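Local coordinates for protein arabinofuranosidase (Bifidobacterium longum, PDB 2Y2W) that catalyses the hydrolysis of terminal alpha-(1->5)-linked L-arabinofuranosyl bonds in arabinans, helping to degrade plant cell-wall polysaccharides, at residues Y119-G124 with G170-K175; Y286-G291 with W344-W349; L376-T381 with N412-I417. All coordinates share one frame; numbering follows the deposited sequence.

How the interactions relate
All three contacts join connections that follow strands of the (beta/alpha)8 barrel: strands two and three in interaction 1, six and seven in interaction 2, seven and eight in interaction 3. Interactions 2 and 3 are continuous: their centres lie 12 Å apart, Tyr345 N probably donates to Asp378 OD2 (3.0 Å), and Trp344 CD1 packs on Ile414 CG2 (3.6 Å). Interaction 2 holds residues of the probable arabinofuranose site, the side chain of Tyr286 being about 3 Å from that of Glu340, the nucleophile by similarity; interaction 3 backs them, with the Ile414 side chain about 4 Å from that of Tyr286. Interaction 1 stands apart, its centre 31 Å from that of interaction 2, at a subunit boundary.

Interaction 1. Residues Y119-G124 with G170-K175; sequences YNWEDG and GTRGLK
Two connections of the (beta/alpha)8 barrel, the loop after strand 107-110 and the turn between strand 162-167 and helix 174-185, meet where Arg172 reaches across to Asn120, Trp121 and Glu122. Arg172 and Glu122 approach tip to tip, the arginine chain bending at chi2 and again at chi3 (88°) on its way to the carboxylate. NH2 of Arg172 forms a salt bridge with OE1 of Glu122 at 2.7 Å and a weak hydrogen bond to OE2 of the same carboxylate, with the guanidinium and carboxylate planes 43° apart. The edge of the guanidinium faces CD1 of Trp121, which lies 3.5 Å from Arg172 NH2, while CB of Asn120 sits over one guanidinium face. The Asn120 amide stands almost perpendicular to that plane (84°) and brings OD1 to 3.3 Å from Arg172 CD. Within the first loop, CG of Glu122 covers the centre of one face of the Trp121 ring, and Asn120 ND2 donates to Asp123 OD2, which also pairs with Arg134. One water accepts hydrogen bonds from Arg172 NE (3.2 Å) and Trp121 N and donates one to Tyr119 O. A second donates to Asn120 OD1 and hydrogen-bonds to Thr171 OG1 at 2.9 Å; Asn168 ND2 also bonds to that hydroxyl. Lys175 of the third subunit packs on Asn120 and Arg172, placing the contact at a boundary between subunits. An alanine at Arg172 would probably leave the Glu122 carboxylate without this cationic mate and the first water without one of its donors. The chemistry implies a hydrated polar junction held by one ion pair and two water bridges.

Interaction 2. Residues Y286-G291 with W344-W349; sequences YYFDRG and WYSDKW
Phe288 enters the contact through CB, which lies over one face of the Tyr345 ring, 3.8 Å from its centroid and 19° off the normal, a CH-pi contact. The same CB is 3.3 Å from Trp344 O. With chi1 at 70°, CG falls between the backbone N and the carbonyl carbon, and it and CD1 also pass close to that oxygen. On the other side of the ring CD2 touches Tyr345 CD2 at 3.5 Å, the two rings being inclined to each other. Further out, CE1 comes within 3.3 Å of Ser346 OG, CE2 approaches Asp347 OD1 at 3.9 Å, and CZ ends the ring on the Ser346 side. One face of the ring has Ser346 N above its centre.

The backbones meet where the sixth and seventh barrel strands, 280-287 and 335-341, give way to their C-terminal loops, the end of a (beta/alpha)8 barrel that carries the active site. Trp344 N donates to Tyr287 O at 2.9 Å, approaching from above the carbonyl plane. Tyr345 then forms the centre of an inverse gamma turn that leads toward helix 347-357.

Beside this bond Trp344 makes an edge-to-face pair with Tyr286: CE3 stands 3.6 Å above the centre of the tyrosine ring, and the planes are 78° apart. Ser346 CB covers the centre of one face of the indole. Tyr286 probably binds the arabinofuranose, and Trp344 is probably important for substrate recognition, as in relatives; Tyr286 OH is hydrogen-bonded to Glu340 OE1. At the far end the Tyr345 ring turns its edge to Asp289 O, while its OH is hydrogen-bonded to Asp384 OD1 and lies 3.5 Å from Asp289 CB.

Interaction 3. Residues L376-T381 with N412-I417; sequences LEDIYT and NVIAPI
Ile414 N donates to Leu376 O at 2.9 Å with an N-H...O angle of 169°, a nearly straight bond that ties together two loops at the C-terminal end of the (beta/alpha)8 barrel: one leading into helix 382-397, the other following the eighth strand, 402-408. Glu377 is the centre of an inverse gamma turn, and the weak bond from Asp378 N ends on this same Leu376 O, which therefore takes two backbone donors. Beside it Leu376 CB packs on Val413 CG1 at 3.8 Å. Glu377 presents its backbone and side chain to a single oxygen: its CA makes a CA-H...O contact with Asn412 O, and its CG, anti to the carbonyl carbon (chi1 -71°), is thereby placed 3.4 Å from that atom. The Ile414 side chain is bordered by polar groups, with Tyr380 OH 3.2 Å from CB and Asp378 OD2 3.5 Å from CG2. Tyr380 also turns its ring edge to Ala415 O.

The second shell fixes these polar tips. Tyr380 OH is hydrogen-bonded to Val343 O, and the probable bond from Tyr345 N holds the Asp378 carboxylate. Glu377 spreads its carboxylate between His374, through OE1, and Arg73, through OE2. Asn412, lying side by side with Glu377, uses OD1 for Ala419 N and ND2 for Arg73 O, giving both loops a link to Arg73. Between the backbones sits a water with three hydrogen-bond partners: it donates to Asp378 O (2.8 Å) and Asn412 O (2.9 Å), and accepts from Ala415 N at 3.0 Å.

Interaction 1. Residues Y119-G124 with G170-K175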
loop_
_atom_site.group_PDB
_atom_site.type_symbol
_atom_site.label_atom_id
_atom_site.label_comp_id
_atom_site.label_asym_id
_atom_site.label_seq_id
_atom_site.Cartn_x
_atom_site.Cartn_y
_atom_site.Cartn_z
ATOM N N TYR D 119 -5.847 -7.526 -12.432
ATOM C CA TYR D 119 -5.186 -7.981 -13.647
ATOM C C TYR D 119 -3.697 -7.651 -13.640
ATOM O O TYR D 119 -3.308 -6.520 -13.356
ATOM C CB TYR D 119 -5.880 -7.358 -14.864
ATOM C CG TYR D 119 -5.221 -7.635 -16.194
ATOM C CD1 TYR D 119 -5.073 -8.940 -16.671
ATOM C CD2 TYR D 119 -4.759 -6.588 -16.986
ATOM C CE1 TYR D 119 -4.471 -9.193 -17.901
ATOM C CE2 TYR D 119 -4.158 -6.830 -18.216
ATOM C CZ TYR D 119 -4.019 -8.133 -18.665
ATOM O OH TYR D 119 -3.424 -8.361 -19.878
ATOM N N ASN D 120 -2.872 -8.649 -13.944
ATOM C CA ASN D 120 -1.426 -8.457 -14.073
ATOM C C ASN D 120 -1.051 -8.346 -15.549
ATOM O O ASN D 120 -1.173 -9.317 -16.296
ATOM C CB ASN D 120 -0.664 -9.608 -13.414
ATOM C CG ASN D 120 -1.194 -9.951 -12.035
ATOM O OD1 ASN D 120 -1.263 -9.095 -11.150
ATOM N ND2 ASN D 120 -1.564 -11.213 -11.841
ATOM N N TRP D 121 -0.600 -7.163 -15.961
ATOM C CA TRP D 121 -0.423 -6.848 -17.382
ATOM C C TRP D 121 0.638 -7.699 -18.093
ATOM O O TRP D 121 0.572 -7.877 -19.309
ATOM C CB TRP D 121 -0.156 -5.349 -17.576
ATOM C CG TRP D 121 1.162 -4.903 -17.047
ATOM C CD1 TRP D 121 1.429 -4.445 -15.791
ATOM C CD2 TRP D 121 2.402 -4.879 -17.756
ATOM N NE1 TRP D 121 2.762 -4.136 -15.672
ATOM C CE2 TRP D 121 3.383 -4.393 -16.864
ATOM C CE3 TRP D 121 2.784 -5.223 -19.060
ATOM C CZ2 TRP D 121 4.722 -4.245 -17.233
ATOM C CZ3 TRP D 121 4.113 -5.071 -19.429
ATOM C CH2 TRP D 121 5.066 -4.586 -18.517
ATOM N N GLU D 122 1.603 -8.214 -17.334
ATOM C CA GLU D 122 2.662 -9.078 -17.869
ATOM C C GLU D 122 2.145 -10.465 -18.241
ATOM O O GLU D 122 2.771 -11.172 -19.035
ATOM C CB GLU D 122 3.821 -9.236 -16.873
ATOM C CG GLU D 122 4.349 -7.947 -16.266
ATOM C CD GLU D 122 3.652 -7.585 -14.962
ATOM O OE1 GLU D 122 2.416 -7.750 -14.868
ATOM O OE2 GLU D 122 4.344 -7.126 -14.028
ATOM N N ASP D 123 1.014 -10.854 -17.656
ATOM C CA ASP D 123 0.388 -12.145 -17.951
ATOM C C ASP D 123 -0.084 -12.245 -19.398
ATOM O O ASP D 123 -0.264 -13.347 -19.920
ATOM C CB ASP D 123 -0.793 -12.407 -17.008
ATOM C CG ASP D 123 -0.354 -12.726 -15.592
ATOM O OD1 ASP D 123 0.827 -13.082 -15.389
ATOM O OD2 ASP D 123 -1.201 -12.632 -14.679
ATOM N N GLY D 124 -0.280 -11.091 -20.033
ATOM C CA GLY D 124 -0.791 -11.033 -21.398
ATOM C C GLY D 124 0.239 -10.667 -22.449
ATOM O O GLY D 124 -0.115 -10.402 -23.596
ATOM N N GLY D 170 -6.322 -1.548 -8.312
ATOM C CA GLY D 170 -6.948 -2.386 -7.297
ATOM C C GLY D 170 -5.951 -3.235 -6.530
ATOM O O GLY D 170 -5.627 -2.926 -5.382
ATOM N N THR D 171 -5.475 -4.309 -7.160
ATOM C CA THR D 171 -4.478 -5.193 -6.542
ATOM C C THR D 171 -3.065 -4.640 -6.716
ATOM O O THR D 171 -2.164 -4.964 -5.942
ATOM C CB THR D 171 -4.542 -6.654 -7.086
ATOM O OG1 THR D 171 -4.265 -6.673 -8.492
ATOM C CG2 THR D 171 -5.905 -7.278 -6.831
ATOM N N ARG D 172 -2.890 -3.801 -7.734
ATOM C CA ARG D 172 -1.602 -3.177 -8.042
ATOM C C ARG D 172 -1.690 -1.648 -8.036
ATOM O O ARG D 172 -2.696 -1.084 -7.599
ATOM C CB ARG D 172 -1.075 -3.698 -9.380
ATOM C CG ARG D 172 -0.277 -4.971 -9.223
ATOM C CD ARG D 172 -0.594 -5.988 -10.295
ATOM N NE ARG D 172 0.213 -5.839 -11.504
ATOM C CZ ARG D 172 1.496 -6.174 -11.614
ATOM N NH1 ARG D 172 2.172 -6.650 -10.576
ATOM N NH2 ARG D 172 2.115 -6.010 -12.769
ATOM N N GLY D 173 -0.633 -0.986 -8.507
ATOM C CA GLY D 173 -0.580 0.472 -8.513
ATOM C C GLY D 173 0.608 1.075 -9.241
ATOM O O GLY D 173 0.878 0.744 -10.400
ATOM N N LEU D 174 1.319 1.956 -8.540
ATOM C CA LEU D 174 2.330 2.832 -9.137
ATOM C C LEU D 174 3.432 2.117 -9.914
ATOM O O LEU D 174 3.679 2.437 -11.079
ATOM C CB LEU D 174 2.943 3.745 -8.063
ATOM C CG LEU D 174 4.132 4.635 -8.436
ATOM C CD1 LEU D 174 3.756 5.635 -9.515
ATOM C CD2 LEU D 174 4.654 5.355 -7.212
ATOM N N LYS D 175 4.099 1.165 -9.267
ATOM C CA LYS D 175 5.266 0.517 -9.860
ATOM C C LYS D 175 4.909 -0.221 -11.153
ATOM O O LYS D 175 5.632 -0.115 -12.145
ATOM C CB LYS D 175 5.946 -0.418 -8.859
ATOM C CG LYS D 175 7.319 -0.901 -9.306
ATOM C CD LYS D 175 7.779 -2.088 -8.477
ATOM C CE LYS D 175 9.106 -2.633 -8.975
ATOM N NZ LYS D 175 8.952 -3.458 -10.199
HETATM O O HOH W 1 -1.348 -5.009 -14.193
HETATM O O HOH W 2 -3.512 -9.161 -9.661
#

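Interaction 2. Residues Y286-G291 with W344-W349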
loop_
_atom_site.group_PDB
_atom_site.type_symbol
_atom_site.label_atom_id
_atom_site.label_comp_id
_atom_site.label_asym_id
_atom_site.label_seq_id
_atom_site.Cartn_x
_atom_site.Cartn_y
_atom_site.Cartn_z
ATOM N N TYR D 286 -25.062 4.539 -17.051
ATOM C CA TYR D 286 -25.853 3.458 -17.639
ATOM C C TYR D 286 -27.346 3.681 -17.395
ATOM O O TYR D 286 -27.741 4.187 -16.338
ATOM C CB TYR D 286 -25.436 2.100 -17.064
ATOM C CG TYR D 286 -24.066 1.610 -17.485
ATOM C CD1 TYR D 286 -23.855 1.064 -18.753
ATOM C CD2 TYR D 286 -22.985 1.666 -16.606
ATOM C CE1 TYR D 286 -22.600 0.601 -19.138
ATOM C CE2 TYR D 286 -21.726 1.204 -16.980
ATOM C CZ TYR D 286 -21.542 0.674 -18.246
ATOM O OH TYR D 286 -20.300 0.216 -18.619
ATOM N N TYR D 287 -28.168 3.301 -18.372
ATOM C CA TYR D 287 -29.619 3.482 -18.285
ATOM C C TYR D 287 -30.378 2.284 -18.846
ATOM O O TYR D 287 -29.917 1.642 -19.787
ATOM C CB TYR D 287 -30.051 4.750 -19.024
ATOM C CG TYR D 287 -29.277 5.988 -18.639
ATOM C CD1 TYR D 287 -29.596 6.701 -17.484
ATOM C CD2 TYR D 287 -28.226 6.446 -19.429
ATOM C CE1 TYR D 287 -28.885 7.840 -17.127
ATOM C CE2 TYR D 287 -27.507 7.584 -19.082
ATOM C CZ TYR D 287 -27.844 8.276 -17.930
ATOM O OH TYR D 287 -27.139 9.404 -17.585
ATOM N N PHE D 288 -31.539 1.992 -18.259
ATOM C CA PHE D 288 -32.415 0.914 -18.734
ATOM C C PHE D 288 -33.873 1.124 -18.327
ATOM O O PHE D 288 -34.173 1.972 -17.486
ATOM C CB PHE D 288 -31.904 -0.467 -18.286
ATOM C CG PHE D 288 -32.040 -0.736 -16.806
ATOM C CD1 PHE D 288 -31.170 -0.154 -15.889
ATOM C CD2 PHE D 288 -33.025 -1.600 -16.335
ATOM C CE1 PHE D 288 -31.289 -0.412 -14.526
ATOM C CE2 PHE D 288 -33.153 -1.866 -14.976
ATOM C CZ PHE D 288 -32.282 -1.271 -14.068
ATOM N N ASP D 289 -34.769 0.357 -18.946
ATOM C CA ASP D 289 -36.192 0.388 -18.611
ATOM C C ASP D 289 -36.446 -0.490 -17.389
ATOM O O ASP D 289 -36.393 -1.719 -17.475
ATOM C CB ASP D 289 -37.034 -0.082 -19.805
ATOM C CG ASP D 289 -38.534 0.066 -19.570
ATOM O OD1 ASP D 289 -38.944 0.914 -18.749
ATOM O OD2 ASP D 289 -39.306 -0.666 -20.225
ATOM N N ARG D 290 -36.714 0.155 -16.254
ATOM C CA ARG D 290 -36.849 -0.536 -14.966
ATOM C C ARG D 290 -38.092 -1.420 -14.873
ATOM O O ARG D 290 -38.146 -2.339 -14.052
ATOM C CB ARG D 290 -36.815 0.461 -13.802
ATOM C CG ARG D 290 -35.466 1.146 -13.614
ATOM C CD ARG D 290 -35.404 1.922 -12.308
ATOM N NE ARG D 290 -34.347 2.934 -12.328
ATOM C CZ ARG D 290 -33.087 2.726 -11.949
ATOM N NH1 ARG D 290 -32.701 1.534 -11.509
ATOM N NH2 ARG D 290 -32.210 3.717 -12.012
ATOM N N GLY D 291 -39.085 -1.137 -15.713
ATOM C CA GLY D 291 -40.297 -1.946 -15.774
ATOM C C GLY D 291 -40.480 -2.605 -17.126
ATOM O O GLY D 291 -41.591 -2.647 -17.654
ATOM N N TRP D 344 -27.884 -0.390 -20.445
ATOM C CA TRP D 344 -27.589 -1.687 -19.829
ATOM C C TRP D 344 -28.634 -2.084 -18.788
ATOM O O TRP D 344 -28.821 -1.395 -17.782
ATOM C CB TRP D 344 -26.178 -1.696 -19.222
ATOM C CG TRP D 344 -25.843 -2.907 -18.369
ATOM C CD1 TRP D 344 -26.275 -4.193 -18.551
ATOM C CD2 TRP D 344 -24.979 -2.938 -17.224
ATOM N NE1 TRP D 344 -25.749 -5.015 -17.584
ATOM C CE2 TRP D 344 -24.947 -4.272 -16.758
ATOM C CE3 TRP D 344 -24.229 -1.967 -16.547
ATOM C CZ2 TRP D 344 -24.198 -4.660 -15.642
ATOM C CZ3 TRP D 344 -23.481 -2.355 -15.435
ATOM C CH2 TRP D 344 -23.474 -3.690 -14.995
ATOM N N TYR D 345 -29.307 -3.203 -19.047
ATOM C CA TYR D 345 -30.267 -3.786 -18.111
ATOM C C TYR D 345 -29.520 -4.512 -16.993
ATOM O O TYR D 345 -29.255 -5.714 -17.077
ATOM C CB TYR D 345 -31.240 -4.718 -18.846
ATOM C CG TYR D 345 -32.244 -3.981 -19.706
ATOM C CD1 TYR D 345 -31.963 -3.675 -21.040
ATOM C CD2 TYR D 345 -33.474 -3.583 -19.185
ATOM C CE1 TYR D 345 -32.884 -2.986 -21.832
ATOM C CE2 TYR D 345 -34.399 -2.894 -19.966
ATOM C CZ TYR D 345 -34.100 -2.600 -21.285
ATOM O OH TYR D 345 -35.019 -1.920 -22.053
ATOM N N SER D 346 -29.186 -3.759 -15.947
ATOM C CA SER D 346 -28.303 -4.227 -14.878
ATOM C C SER D 346 -28.988 -5.085 -13.813
ATOM O O SER D 346 -28.323 -5.623 -12.924
ATOM C CB SER D 346 -27.580 -3.041 -14.229
ATOM O OG SER D 346 -28.492 -2.025 -13.852
ATOM N N ASP D 347 -30.309 -5.221 -13.911
ATOM C CA ASP D 347 -31.074 -6.063 -12.988
ATOM C C ASP D 347 -30.766 -7.555 -13.141
ATOM O O ASP D 347 -30.844 -8.312 -12.169
ATOM C CB ASP D 347 -32.579 -5.796 -13.111
ATOM C CG ASP D 347 -33.087 -5.879 -14.543
ATOM O OD1 ASP D 347 -32.296 -5.683 -15.489
ATOM O OD2 ASP D 347 -34.298 -6.128 -14.718
ATOM N N LYS D 348 -30.409 -7.962 -14.360
ATOM C CA LYS D 348 -29.997 -9.340 -14.648
ATOM C C LYS D 348 -28.695 -9.701 -13.928
ATOM O O LYS D 348 -28.545 -10.815 -13.422
ATOM C CB LYS D 348 -29.841 -9.557 -16.163
ATOM C CG LYS D 348 -31.147 -9.779 -16.945
ATOM C CD LYS D 348 -31.971 -8.501 -17.095
ATOM C CE LYS D 348 -33.089 -8.655 -18.117
ATOM N NZ LYS D 348 -32.633 -8.338 -19.501
ATOM N N TRP D 349 -27.758 -8.757 -13.889
ATOM C CA TRP D 349 -26.493 -8.948 -13.181
ATOM C C TRP D 349 -26.669 -8.783 -11.668
ATOM O O TRP D 349 -26.011 -9.474 -10.885
ATOM C CB TRP D 349 -25.416 -7.997 -13.719
ATOM C CG TRP D 349 -24.118 -8.040 -12.957
ATOM C CD1 TRP D 349 -23.594 -7.048 -12.177
ATOM C CD2 TRP D 349 -23.187 -9.131 -12.897
ATOM N NE1 TRP D 349 -22.395 -7.451 -11.638
ATOM C CE2 TRP D 349 -22.122 -8.724 -12.062
ATOM C CE3 TRP D 349 -23.149 -10.412 -13.468
ATOM C CZ2 TRP D 349 -21.026 -9.554 -11.782
ATOM C CZ3 TRP D 349 -22.060 -11.238 -13.188
ATOM C CH2 TRP D 349 -21.015 -10.803 -12.351
#

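Interaction 3. Residues L376-T381 with N412-I417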
loop_
_atom_site.group_PDB
_atom_site.type_symbol
_atom_site.label_atom_id
_atom_site.label_comp_id
_atom_site.label_asym_id
_atom_site.label_seq_id
_atom_site.Cartn_x
_atom_site.Cartn_y
_atom_site.Cartn_z
ATOM N N LEU D 376 -24.023 -10.452 -20.009
ATOM C CA LEU D 376 -24.448 -9.094 -20.357
ATOM C C LEU D 376 -24.765 -8.920 -21.845
ATOM O O LEU D 376 -24.495 -7.863 -22.425
ATOM C CB LEU D 376 -23.396 -8.065 -19.913
ATOM C CG LEU D 376 -23.403 -7.512 -18.485
ATOM C CD1 LEU D 376 -23.101 -8.580 -17.434
ATOM C CD2 LEU D 376 -22.404 -6.370 -18.385
ATOM N N GLU D 377 -25.342 -9.952 -22.457
ATOM C CA GLU D 377 -25.652 -9.914 -23.886
ATOM C C GLU D 377 -27.065 -9.395 -24.148
ATOM O O GLU D 377 -27.925 -10.118 -24.654
ATOM C CB GLU D 377 -25.427 -11.285 -24.532
ATOM C CG GLU D 377 -23.957 -11.681 -24.645
ATOM C CD GLU D 377 -23.727 -12.891 -25.537
ATOM O OE1 GLU D 377 -24.707 -13.438 -26.094
ATOM O OE2 GLU D 377 -22.553 -13.298 -25.678
ATOM N N ASP D 378 -27.289 -8.131 -23.796
ATOM C CA ASP D 378 -28.595 -7.500 -23.941
ATOM C C ASP D 378 -29.000 -7.375 -25.404
ATOM O O ASP D 378 -28.195 -6.976 -26.249
ATOM C CB ASP D 378 -28.608 -6.123 -23.268
ATOM C CG ASP D 378 -28.627 -6.210 -21.748
ATOM O OD1 ASP D 378 -28.936 -7.292 -21.199
ATOM O OD2 ASP D 378 -28.337 -5.182 -21.097
ATOM N N ILE D 379 -30.249 -7.733 -25.686
ATOM C CA ILE D 379 -30.800 -7.664 -27.036
ATOM C C ILE D 379 -31.641 -6.391 -27.125
ATOM O O ILE D 379 -32.690 -6.282 -26.488
ATOM C CB ILE D 379 -31.641 -8.926 -27.386
ATOM C CG1 ILE D 379 -31.017 -10.200 -26.793
ATOM C CG2 ILE D 379 -31.799 -9.072 -28.889
ATOM C CD1 ILE D 379 -29.732 -10.680 -27.482
ATOM N N TYR D 380 -31.160 -5.429 -27.910
ATOM C CA TYR D 380 -31.671 -4.061 -27.864
ATOM C C TYR D 380 -32.967 -3.832 -28.629
ATOM O O TYR D 380 -33.112 -4.249 -29.778
ATOM C CB TYR D 380 -30.606 -3.067 -28.332
ATOM C CG TYR D 380 -29.475 -2.860 -27.349
ATOM C CD1 TYR D 380 -29.713 -2.318 -26.085
ATOM C CD2 TYR D 380 -28.166 -3.189 -27.687
ATOM C CE1 TYR D 380 -28.679 -2.121 -25.181
ATOM C CE2 TYR D 380 -27.123 -2.992 -26.789
ATOM C CZ TYR D 380 -27.389 -2.460 -25.540
ATOM O OH TYR D 380 -26.362 -2.261 -24.651
ATOM N N THR D 381 -33.893 -3.142 -27.972
ATOM C CA THR D 381 -35.189 -2.801 -28.544
ATOM C C THR D 381 -35.110 -1.473 -29.289
ATOM O O THR D 381 -34.153 -0.713 -29.116
ATOM C CB THR D 381 -36.268 -2.685 -27.450
ATOM O OG1 THR D 381 -35.892 -1.666 -26.512
ATOM C CG2 THR D 381 -36.444 -4.009 -26.716
ATOM N N ASN D 412 -20.694 -7.982 -28.486
ATOM C CA ASN D 412 -21.422 -8.979 -27.675
ATOM C C ASN D 412 -21.950 -8.493 -26.325
ATOM O O ASN D 412 -23.122 -8.697 -26.002
ATOM C CB ASN D 412 -20.610 -10.273 -27.504
ATOM C CG ASN D 412 -20.572 -11.116 -28.767
ATOM O OD1 ASN D 412 -21.439 -11.002 -29.636
ATOM N ND2 ASN D 412 -19.569 -11.978 -28.867
ATOM N N VAL D 413 -21.073 -7.864 -25.548
ATOM C CA VAL D 413 -21.405 -7.345 -24.230
ATOM C C VAL D 413 -22.004 -5.955 -24.391
ATOM O O VAL D 413 -21.326 -5.038 -24.860
ATOM C CB VAL D 413 -20.145 -7.285 -23.330
ATOM C CG1 VAL D 413 -20.474 -6.691 -21.966
ATOM C CG2 VAL D 413 -19.530 -8.670 -23.175
ATOM N N ILE D 414 -23.272 -5.806 -23.997
ATOM C CA ILE D 414 -24.031 -4.554 -24.181
ATOM C C ILE D 414 -23.572 -3.763 -25.417
ATOM O O ILE D 414 -23.110 -2.624 -25.313
ATOM C CB ILE D 414 -24.053 -3.665 -22.895
ATOM C CG1 ILE D 414 -22.673 -3.609 -22.215
ATOM C CG2 ILE D 414 -25.135 -4.156 -21.941
ATOM C CD1 ILE D 414 -22.553 -2.572 -21.110
ATOM N N ALA D 415 -23.720 -4.380 -26.585
ATOM C CA ALA D 415 -23.000 -3.942 -27.779
ATOM C C ALA D 415 -23.871 -3.683 -29.008
ATOM O O ALA D 415 -24.900 -4.332 -29.185
ATOM C CB ALA D 415 -21.932 -4.954 -28.116
ATOM N N PRO D 416 -23.449 -2.731 -29.866
ATOM C CA PRO D 416 -24.097 -2.513 -31.160
ATOM C C PRO D 416 -23.767 -3.636 -32.144
ATOM O O PRO D 416 -24.535 -3.901 -33.067
ATOM C CB PRO D 416 -23.491 -1.190 -31.635
ATOM C CG PRO D 416 -22.189 -1.090 -30.935
ATOM C CD PRO D 416 -22.372 -1.752 -29.618
ATOM N N ILE D 417 -22.627 -4.286 -31.930
ATOM C CA ILE D 417 -22.200 -5.401 -32.751
ATOM C C ILE D 417 -22.320 -6.688 -31.946
ATOM O O ILE D 417 -21.709 -6.828 -30.883
ATOM C CB ILE D 417 -20.737 -5.232 -33.228
ATOM C CG1 ILE D 417 -20.537 -3.869 -33.903
ATOM C CG2 ILE D 417 -20.347 -6.377 -34.162
ATOM C CD1 ILE D 417 -19.077 -3.466 -34.070
HETATM O O HOH W 3 -25.367 -6.869 -26.093
#